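(R)-specific secondary-alkylsulfatase (Pseudomonas sp., PDB 4AXH) catalyses the zinc-dependent, enantioselective hydrolysis of (R)-secondary-alkyl sulfates with strict inversion of configuration, yielding (S)-secondary alcohols and sulfate. Local coordinates at residues Y231-V237 with N519-G524; D246-F250 with S415-A419; V120-L124 with L300-V305; L282-L286 with K343-R347. The contacts are given in a common frame with arbitrary orientation. Residues are numbered along the deposited sequence.

Interaction 1: Y231-V237 with N519-G524; sequences YQSGVMV and NMYMTG
The last turn of helix 222-233 and the loop after it run against helix 515-529, with CA atoms 4.4 Å apart for Tyr231 and Met520 and 4.5 Å for Gly234 and Asn519. Gly234 leaves the helix with positive phi (64/25) and opens a type I turn to Val237, closed by Val237 N to Gly234 O at 3.0 Å. An ideal CB on Gly234 would lie 2.8 Å from Asn519 OD1, so glycine permits the close approach. One direct hydrogen bond crosses: Asn519 (chi1 m) donates from ND2 to Gln232 O at 2.9 Å. Thr523 OG1 (chi1 m) donates to Asn519 O (2.7 Å), and a water joins it to Met236 N, the latter bond weak (both 3.3 Å). Among apolar contacts, Thr523 CG2 sits over the Tyr231 ring face (chi1 m), 3.6 Å from its centroid in a CH-pi contact, while Val237 CG1 meets Met522 CB at 4.1 Å. Tyr231 OH bonds to Glu527, and Pro439 of the second subunit packs on Tyr231. In this buried interface between the metallo-beta-lactamase and dimerisation regions, the C-terminal end of helix 222-233 packs on helix 515-529 beside the sulfate site, to which Gln232 belongs.

Interaction 2: D246-F250 with S415-A419; sequences DSGLF and SYYGA
The sulfate-binding pocket includes Tyr417, and this contact seats that side chain against the loop 246-250. Neither segment has regular structure; they come closest at Gly248 and Tyr416, with CA atoms 4.8 Å apart. Asp246 OD2 accepts from Gly248 N at 3.0 Å, an Asx turn, and Ser247 N bonds to Phe250 O at 2.7 Å, tightening the loop. Gly248 has phi/psi 78/-69; an ideal CB there would fall 2.7 Å from Tyr416 O. Tyr417, with chi1 t, points toward the loop. Leu249 CD1 lies over its ring face, 3.6 Å from the centroid in a CH-pi contact, and Ser247 O meets the ring edge, 3.1 Å from Tyr417 CD1. The Phe250 ring (chi1 p) lies obliquely to it, centroids 5.9 Å apart and planes at 69°. No hydrogen bond links the segments. Beyond them, Asp246 and Tyr416 pack on helix 103-111, Tyr417 touches Leu516 of helix 515-529, and Ala419 is the N-cap residue of helix 420-431.

Interaction 3: V120-L124 with L300-V305; sequences VMPKL and LPQFKV
Two bulged hairpin ends meet here without a single hydrogen bond between them, and Met121 SD lies just 3.2 Å from Phe303 O. Residues 121-124 form a type II turn with Lys123 at positive phi (77/6); Val120 and Met121 both face Leu124 in a classic beta bulge. In the other segment, 301-303 are helical in phi/psi, and Lys304 (60/36) with Val305 faces Leu300 in a G1 bulge. The closest CA pair is Met121 and Phe303, at 7.7 Å. The hairpins come from the two sheets of the metallo-beta-lactamase sandwich, which the contact joins through their turns. Phe303 (chi1 m) points toward the other hairpin: Leu124 CD1 covers one ring face, and Pro122 O lies at the ring edge, 3.6 Å from Phe303 CE2. Met121 SD reaches Val305 CG1 at 3.6 Å. Among the buried side chains, Leu124 CD2 touches Val305 CG2 at 3.7 Å and Leu124 CD1 meets Leu300 CD1 at 3.9 Å. Ile138 packs on both Leu124 and Phe303.

Interaction 4: L282-L286 with K343-R347; sequences LEFQL and KYGDR
Arg347 NE and NH2 donate to Lys343 O at 3.1 and 2.9 Å, so the guanidinium folds back onto a carbonyl of its own segment, and Arg347 N bonds to Tyr344 O at 2.9 Å. The polar links across the contact come from Glu283 and are slacker: Tyr344 OH donates a weak hydrogen bond to Glu283 OE2 at 3.2 Å, and Glu283 OE1 forms a long salt bridge to Arg347 NH1 at 3.9 Å. Residues 282-286 of strand 280-286 are extended, and their backbone stays well clear, CA atoms being 9.5 Å apart for Gln285 and Lys343 and 10.3 Å for Glu283 and Tyr344. Long side chains span that gap: Glu283 and Gln285, alternate residues on one strand face, both have chi1 and chi2 t, and Tyr344 (chi1 m) meets them at its ring edge. Gln285 OE1 lies 3.9 Å from Tyr344 CE2 and bonds to Asn297. Lys343 makes a cation-pi interaction with Tyr272. This is helix-on-sheet packing of the metallo-beta-lactamase fold: Tyr344 stacks on Tyr299 of strand 296-300 and touches Tyr272 of strand 272-277, the strands flanking 280-286.

Interactions 1 and 2 are buried near the centre of the folded chain and adjoin, with Asn519 ND2 3.0 Å from Ser247 OG in a probable hydrogen bond. Both join the metallo-beta-lactamase region to the dimerisation region, and each contributes a sulfate-binding residue. Interactions 3 and 4 lie far from that centre and share the sheet holding strands 280-286 and 296-300; interaction 4 is buried, interaction 3 only partly, with Pro122 and Lys123 exposed. Interaction 1, the one also touched by the second subunit, combines a side-chain-to-backbone hydrogen bond with a CH-pi contact; interaction 2 is built around an aromatic ring, interaction 3 around an apolar cluster, whereas interaction 4 spans a wide helix-sheet gap with long polar side chains.

Interaction 1: Y231-V237 with N519-G524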
# COMPACT_ATOMS: atom_id res chain seq x y z
N TYR A 231 4.04 8.67 19.56
CA TYR A 231 3.24 7.58 20.11
C TYR A 231 4.04 6.27 20.03
O TYR A 231 4.11 5.55 21.02
CB TYR A 231 1.87 7.50 19.40
CG TYR A 231 0.83 8.42 20.00
CD1 TYR A 231 0.96 9.81 19.90
CD2 TYR A 231 -0.30 7.92 20.64
CE1 TYR A 231 0.00 10.66 20.45
CE2 TYR A 231 -1.27 8.76 21.18
CZ TYR A 231 -1.11 10.14 21.08
OH TYR A 231 -2.05 10.96 21.64
N GLN A 232 4.71 6.02 18.90
CA GLN A 232 5.51 4.83 18.67
C GLN A 232 6.68 4.71 19.65
O GLN A 232 6.97 3.59 20.13
CB GLN A 232 6.01 4.85 17.21
CG GLN A 232 6.40 3.48 16.66
CD GLN A 232 6.95 3.61 15.28
OE1 GLN A 232 6.30 4.13 14.38
NE2 GLN A 232 8.15 3.12 15.07
N SER A 233 7.32 5.86 19.96
CA SER A 233 8.52 6.04 20.80
C SER A 233 8.33 5.98 22.32
O SER A 233 9.27 5.57 23.06
CB SER A 233 9.15 7.40 20.49
OG SER A 233 9.41 7.56 19.11
N GLY A 234 7.20 6.59 22.76
CA GLY A 234 6.88 6.80 24.16
C GLY A 234 7.88 7.75 24.81
O GLY A 234 8.07 7.69 26.03
N VAL A 235 8.55 8.63 23.99
CA VAL A 235 9.58 9.61 24.41
C VAL A 235 9.11 10.59 25.48
O VAL A 235 9.89 10.93 26.37
CB VAL A 235 10.35 10.34 23.26
CG1 VAL A 235 11.58 9.52 22.79
CG2 VAL A 235 9.42 10.75 22.10
N MET A 236 7.83 11.05 25.37
CA MET A 236 7.18 11.95 26.34
C MET A 236 6.66 11.21 27.59
O MET A 236 6.33 11.84 28.58
CB MET A 236 6.10 12.78 25.66
CG MET A 236 6.58 14.17 25.22
SD MET A 236 8.27 14.39 24.51
CE MET A 236 9.22 14.86 26.05
N VAL A 237 6.66 9.87 27.56
CA VAL A 237 6.23 9.00 28.66
C VAL A 237 7.43 8.67 29.58
O VAL A 237 8.49 8.29 29.09
CB VAL A 237 5.51 7.73 28.12
CG1 VAL A 237 5.04 6.83 29.25
CG2 VAL A 237 4.34 8.09 27.19
N ASN A 519 3.87 1.74 24.15
CA ASN A 519 4.28 3.14 24.01
C ASN A 519 3.09 3.99 23.52
O ASN A 519 2.91 5.10 24.01
CB ASN A 519 5.45 3.27 23.05
CG ASN A 519 6.78 2.73 23.53
OD1 ASN A 519 7.09 2.72 24.73
ND2 ASN A 519 7.66 2.33 22.60
N MET A 520 2.28 3.47 22.59
CA MET A 520 1.12 4.18 22.01
C MET A 520 0.00 4.41 23.04
O MET A 520 -0.36 5.56 23.28
CB MET A 520 0.57 3.50 20.75
CG MET A 520 1.56 3.44 19.59
SD MET A 520 0.82 2.70 18.09
CE MET A 520 1.46 1.14 18.17
N TYR A 521 -0.54 3.33 23.65
CA TYR A 521 -1.60 3.42 24.65
C TYR A 521 -1.18 4.34 25.76
O TYR A 521 -1.95 5.23 26.12
CB TYR A 521 -1.98 2.05 25.22
CG TYR A 521 -2.65 1.11 24.24
CD1 TYR A 521 -3.76 1.51 23.50
CD2 TYR A 521 -2.30 -0.24 24.18
CE1 TYR A 521 -4.42 0.63 22.64
CE2 TYR A 521 -2.96 -1.13 23.34
CZ TYR A 521 -4.02 -0.70 22.57
OH TYR A 521 -4.67 -1.59 21.74
N MET A 522 0.07 4.19 26.25
CA MET A 522 0.65 5.05 27.29
C MET A 522 0.72 6.56 26.89
O MET A 522 0.37 7.42 27.70
CB MET A 522 2.03 4.52 27.74
CG MET A 522 2.05 3.85 29.13
SD MET A 522 0.65 2.76 29.58
CE MET A 522 1.45 1.65 30.66
N THR A 523 1.13 6.86 25.63
CA THR A 523 1.19 8.23 25.12
C THR A 523 -0.23 8.75 25.03
O THR A 523 -0.47 9.90 25.37
CB THR A 523 1.97 8.31 23.80
OG1 THR A 523 3.28 7.73 23.99
CG2 THR A 523 2.11 9.75 23.30
N GLY A 524 -1.14 7.86 24.64
CA GLY A 524 -2.58 8.09 24.54
C GLY A 524 -3.20 8.46 25.88
O GLY A 524 -3.87 9.49 25.99
O HOH W 1 5.36 10.16 23.34

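Interaction 2: D246-F250 with S415-A419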
# COMPACT_ATOMS: atom_id res chain seq x y z
N ASP A 246 10.23 -0.46 27.29
CA ASP A 246 11.04 -0.96 26.18
C ASP A 246 10.41 -0.56 24.84
O ASP A 246 9.26 -0.12 24.79
CB ASP A 246 11.12 -2.51 26.26
CG ASP A 246 12.25 -3.12 25.47
OD1 ASP A 246 13.42 -2.83 25.77
OD2 ASP A 246 11.96 -3.95 24.57
N SER A 247 11.18 -0.73 23.75
CA SER A 247 10.69 -0.46 22.40
C SER A 247 10.88 -1.65 21.43
O SER A 247 10.91 -1.46 20.21
CB SER A 247 11.22 0.87 21.86
OG SER A 247 10.58 1.96 22.50
N GLY A 248 10.92 -2.86 22.00
CA GLY A 248 10.99 -4.10 21.25
C GLY A 248 12.36 -4.41 20.73
O GLY A 248 12.99 -5.35 21.21
N LEU A 249 12.83 -3.62 19.76
CA LEU A 249 14.15 -3.81 19.16
C LEU A 249 15.23 -2.96 19.80
O LEU A 249 16.38 -2.98 19.36
CB LEU A 249 14.10 -3.58 17.64
CG LEU A 249 13.13 -4.42 16.85
CD1 LEU A 249 13.07 -3.93 15.42
CD2 LEU A 249 13.51 -5.89 16.91
N PHE A 250 14.83 -2.16 20.81
CA PHE A 250 15.68 -1.24 21.60
C PHE A 250 14.88 -0.71 22.76
O PHE A 250 13.71 -1.05 22.89
CB PHE A 250 16.25 -0.08 20.77
CG PHE A 250 15.26 0.53 19.79
CD1 PHE A 250 14.38 1.52 20.21
CD2 PHE A 250 15.20 0.09 18.47
CE1 PHE A 250 13.42 2.03 19.34
CE2 PHE A 250 14.25 0.61 17.60
CZ PHE A 250 13.36 1.57 18.04
N SER A 415 5.35 -10.78 18.95
CA SER A 415 4.88 -9.46 18.52
C SER A 415 5.34 -8.29 19.42
O SER A 415 4.53 -7.62 20.03
CB SER A 415 3.37 -9.49 18.37
OG SER A 415 3.04 -10.45 17.39
N TYR A 416 6.65 -8.07 19.50
CA TYR A 416 7.22 -7.01 20.34
C TYR A 416 7.38 -5.68 19.63
O TYR A 416 7.40 -4.66 20.29
CB TYR A 416 8.60 -7.43 20.86
CG TYR A 416 8.64 -8.67 21.73
CD1 TYR A 416 7.86 -8.77 22.88
CD2 TYR A 416 9.54 -9.70 21.48
CE1 TYR A 416 7.93 -9.89 23.71
CE2 TYR A 416 9.64 -10.81 22.32
CZ TYR A 416 8.84 -10.90 23.44
OH TYR A 416 8.93 -11.99 24.28
N TYR A 417 7.58 -5.68 18.31
CA TYR A 417 7.77 -4.47 17.52
C TYR A 417 6.64 -4.41 16.55
O TYR A 417 5.73 -3.59 16.73
CB TYR A 417 9.12 -4.52 16.78
CG TYR A 417 9.62 -3.16 16.36
CD1 TYR A 417 10.13 -2.26 17.29
CD2 TYR A 417 9.63 -2.79 15.01
CE1 TYR A 417 10.60 -1.01 16.91
CE2 TYR A 417 10.10 -1.54 14.62
CZ TYR A 417 10.57 -0.64 15.57
OH TYR A 417 11.02 0.61 15.21
N GLY A 418 6.64 -5.31 15.59
CA GLY A 418 5.52 -5.48 14.67
C GLY A 418 4.39 -6.19 15.39
O GLY A 418 4.61 -6.84 16.43
N ALA A 419 3.18 -6.08 14.89
CA ALA A 419 2.10 -6.80 15.53
C ALA A 419 1.45 -7.74 14.51
O ALA A 419 1.34 -7.38 13.33
CB ALA A 419 1.10 -5.84 16.11

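Interaction 3: V120-L124 with L300-V305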
# COMPACT_ATOMS: atom_id res chain seq x y z
N VAL A 120 32.36 -11.06 19.45
CA VAL A 120 31.59 -12.08 18.75
C VAL A 120 32.58 -13.20 18.45
O VAL A 120 32.33 -14.37 18.70
CB VAL A 120 30.90 -11.56 17.47
CG1 VAL A 120 30.18 -12.68 16.71
CG2 VAL A 120 29.95 -10.40 17.78
N MET A 121 33.73 -12.81 17.93
CA MET A 121 34.89 -13.63 17.56
C MET A 121 36.13 -12.72 17.70
O MET A 121 35.96 -11.50 17.65
CB MET A 121 34.76 -14.03 16.08
CG MET A 121 33.71 -15.02 15.85
SD MET A 121 33.90 -15.79 14.28
CE MET A 121 32.71 -17.10 14.49
N PRO A 122 37.37 -13.24 17.84
CA PRO A 122 38.53 -12.32 17.89
C PRO A 122 38.57 -11.50 16.60
O PRO A 122 38.22 -12.06 15.55
CB PRO A 122 39.73 -13.26 18.04
CG PRO A 122 39.14 -14.56 18.53
CD PRO A 122 37.80 -14.65 17.90
N LYS A 123 38.87 -10.15 16.71
CA LYS A 123 38.89 -9.16 15.60
C LYS A 123 37.45 -8.73 15.19
O LYS A 123 37.29 -8.02 14.19
CB LYS A 123 39.63 -9.70 14.34
CG LYS A 123 41.15 -9.81 14.42
CD LYS A 123 41.70 -10.31 13.05
CE LYS A 123 43.20 -10.10 12.90
NZ LYS A 123 43.64 -10.11 11.48
N LEU A 124 36.40 -9.16 15.93
CA LEU A 124 34.99 -8.89 15.62
C LEU A 124 34.18 -8.58 16.87
O LEU A 124 33.91 -9.46 17.69
CB LEU A 124 34.39 -10.07 14.85
CG LEU A 124 33.07 -9.82 14.16
CD1 LEU A 124 33.27 -8.95 12.93
CD2 LEU A 124 32.40 -11.13 13.76
N LEU A 300 30.54 -12.51 6.13
CA LEU A 300 31.96 -12.42 6.39
C LEU A 300 32.55 -13.80 6.18
O LEU A 300 32.58 -14.62 7.11
CB LEU A 300 32.25 -11.87 7.80
CG LEU A 300 31.72 -10.47 8.04
CD1 LEU A 300 31.94 -10.05 9.47
CD2 LEU A 300 32.33 -9.47 7.07
N PRO A 301 32.98 -14.09 4.92
CA PRO A 301 33.53 -15.43 4.62
C PRO A 301 34.69 -15.87 5.52
O PRO A 301 34.71 -17.02 5.92
CB PRO A 301 33.85 -15.40 3.12
CG PRO A 301 33.77 -13.98 2.72
CD PRO A 301 32.95 -13.24 3.71
N GLN A 302 35.56 -14.93 5.91
CA GLN A 302 36.71 -15.20 6.78
C GLN A 302 36.31 -15.59 8.18
O GLN A 302 37.02 -16.38 8.82
CB GLN A 302 37.63 -13.97 6.88
CG GLN A 302 38.31 -13.55 5.58
CD GLN A 302 38.76 -12.11 5.64
OE1 GLN A 302 38.41 -11.32 6.53
NE2 GLN A 302 39.55 -11.72 4.66
N PHE A 303 35.20 -15.02 8.68
CA PHE A 303 34.73 -15.21 10.04
C PHE A 303 33.62 -16.26 10.17
O PHE A 303 33.34 -16.70 11.30
CB PHE A 303 34.22 -13.87 10.59
CG PHE A 303 35.28 -12.82 10.81
CD1 PHE A 303 35.71 -12.01 9.77
CD2 PHE A 303 35.80 -12.60 12.08
CE1 PHE A 303 36.69 -11.05 9.98
CE2 PHE A 303 36.76 -11.62 12.29
CZ PHE A 303 37.21 -10.86 11.24
N LYS A 304 32.99 -16.65 9.04
CA LYS A 304 31.86 -17.61 9.03
C LYS A 304 30.68 -17.04 9.86
O LYS A 304 30.00 -17.79 10.59
CB LYS A 304 32.28 -19.03 9.50
CG LYS A 304 32.81 -19.94 8.40
CD LYS A 304 32.83 -21.39 8.87
CE LYS A 304 32.03 -22.29 7.95
NZ LYS A 304 31.26 -23.32 8.71
N VAL A 305 30.48 -15.69 9.79
CA VAL A 305 29.43 -14.93 10.48
C VAL A 305 28.55 -14.26 9.44
O VAL A 305 29.06 -13.82 8.40
CB VAL A 305 29.89 -13.95 11.61
CG1 VAL A 305 31.05 -14.48 12.44
CG2 VAL A 305 30.22 -12.58 11.09

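Interaction 4: L282-L286 with K343-R347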
# COMPACT_ATOMS: atom_id res chain seq x y z
N LEU A 282 34.28 -9.16 2.43
CA LEU A 282 32.88 -8.79 2.58
C LEU A 282 32.13 -9.24 1.36
O LEU A 282 32.52 -8.89 0.25
CB LEU A 282 32.70 -7.25 2.71
CG LEU A 282 33.67 -6.48 3.60
CD1 LEU A 282 33.73 -5.03 3.21
CD2 LEU A 282 33.28 -6.60 5.05
N GLU A 283 31.07 -10.03 1.57
CA GLU A 283 30.12 -10.45 0.54
C GLU A 283 28.82 -9.77 0.97
O GLU A 283 28.36 -9.94 2.11
CB GLU A 283 29.96 -11.98 0.47
CG GLU A 283 29.11 -12.44 -0.71
CD GLU A 283 29.09 -13.93 -1.06
OE1 GLU A 283 29.91 -14.69 -0.49
OE2 GLU A 283 28.27 -14.33 -1.91
N PHE A 284 28.28 -8.96 0.08
CA PHE A 284 27.04 -8.23 0.25
C PHE A 284 25.95 -8.89 -0.57
O PHE A 284 26.18 -9.27 -1.72
CB PHE A 284 27.23 -6.78 -0.25
CG PHE A 284 28.38 -5.98 0.37
CD1 PHE A 284 28.28 -5.48 1.67
CD2 PHE A 284 29.52 -5.68 -0.36
CE1 PHE A 284 29.31 -4.74 2.23
CE2 PHE A 284 30.55 -4.93 0.20
CZ PHE A 284 30.45 -4.48 1.50
N GLN A 285 24.75 -9.03 0.01
CA GLN A 285 23.57 -9.60 -0.66
C GLN A 285 22.47 -8.54 -0.68
O GLN A 285 21.94 -8.21 0.38
CB GLN A 285 23.06 -10.86 0.06
CG GLN A 285 21.70 -11.36 -0.46
CD GLN A 285 20.93 -12.27 0.47
OE1 GLN A 285 21.24 -12.42 1.67
NE2 GLN A 285 19.86 -12.87 -0.08
N LEU A 286 22.11 -8.02 -1.87
CA LEU A 286 21.07 -7.01 -1.96
C LEU A 286 19.70 -7.58 -1.55
O LEU A 286 19.25 -8.55 -2.13
CB LEU A 286 20.97 -6.47 -3.40
CG LEU A 286 21.98 -5.40 -3.87
CD1 LEU A 286 21.70 -5.02 -5.33
CD2 LEU A 286 21.87 -4.14 -3.07
N LYS A 343 22.29 -19.50 0.66
CA LYS A 343 23.66 -19.06 0.37
C LYS A 343 24.64 -19.10 1.53
O LYS A 343 25.84 -19.32 1.31
CB LYS A 343 23.66 -17.66 -0.28
CG LYS A 343 23.77 -17.66 -1.81
CD LYS A 343 25.11 -17.04 -2.27
CE LYS A 343 25.21 -16.76 -3.75
NZ LYS A 343 25.52 -17.98 -4.55
N TYR A 344 24.17 -18.85 2.76
CA TYR A 344 25.07 -18.75 3.91
C TYR A 344 24.83 -19.68 5.07
O TYR A 344 25.76 -19.86 5.86
CB TYR A 344 25.17 -17.28 4.40
CG TYR A 344 25.37 -16.28 3.29
CD1 TYR A 344 26.53 -16.28 2.52
CD2 TYR A 344 24.36 -15.38 2.95
CE1 TYR A 344 26.70 -15.38 1.47
CE2 TYR A 344 24.52 -14.48 1.89
CZ TYR A 344 25.69 -14.48 1.16
OH TYR A 344 25.85 -13.62 0.10
N GLY A 345 23.64 -20.26 5.17
CA GLY A 345 23.24 -21.16 6.25
C GLY A 345 24.21 -22.26 6.61
O GLY A 345 24.47 -22.48 7.80
N ASP A 346 24.79 -22.93 5.60
CA ASP A 346 25.77 -24.02 5.80
C ASP A 346 27.19 -23.52 6.11
O ASP A 346 27.99 -24.29 6.65
CB ASP A 346 25.79 -24.96 4.59
CG ASP A 346 24.42 -25.43 4.12
OD1 ASP A 346 23.55 -25.70 4.99
OD2 ASP A 346 24.23 -25.53 2.89
N ARG A 347 27.46 -22.20 5.81
CA ARG A 347 28.73 -21.45 6.00
C ARG A 347 28.72 -20.46 7.19
O ARG A 347 29.61 -19.60 7.26
CB ARG A 347 28.98 -20.61 4.77
CG ARG A 347 29.47 -21.33 3.57
CD ARG A 347 29.94 -20.30 2.57
NE ARG A 347 28.92 -19.71 1.73
CZ ARG A 347 29.20 -18.80 0.81
NH1 ARG A 347 30.44 -18.36 0.66
NH2 ARG A 347 28.25 -18.35 0.01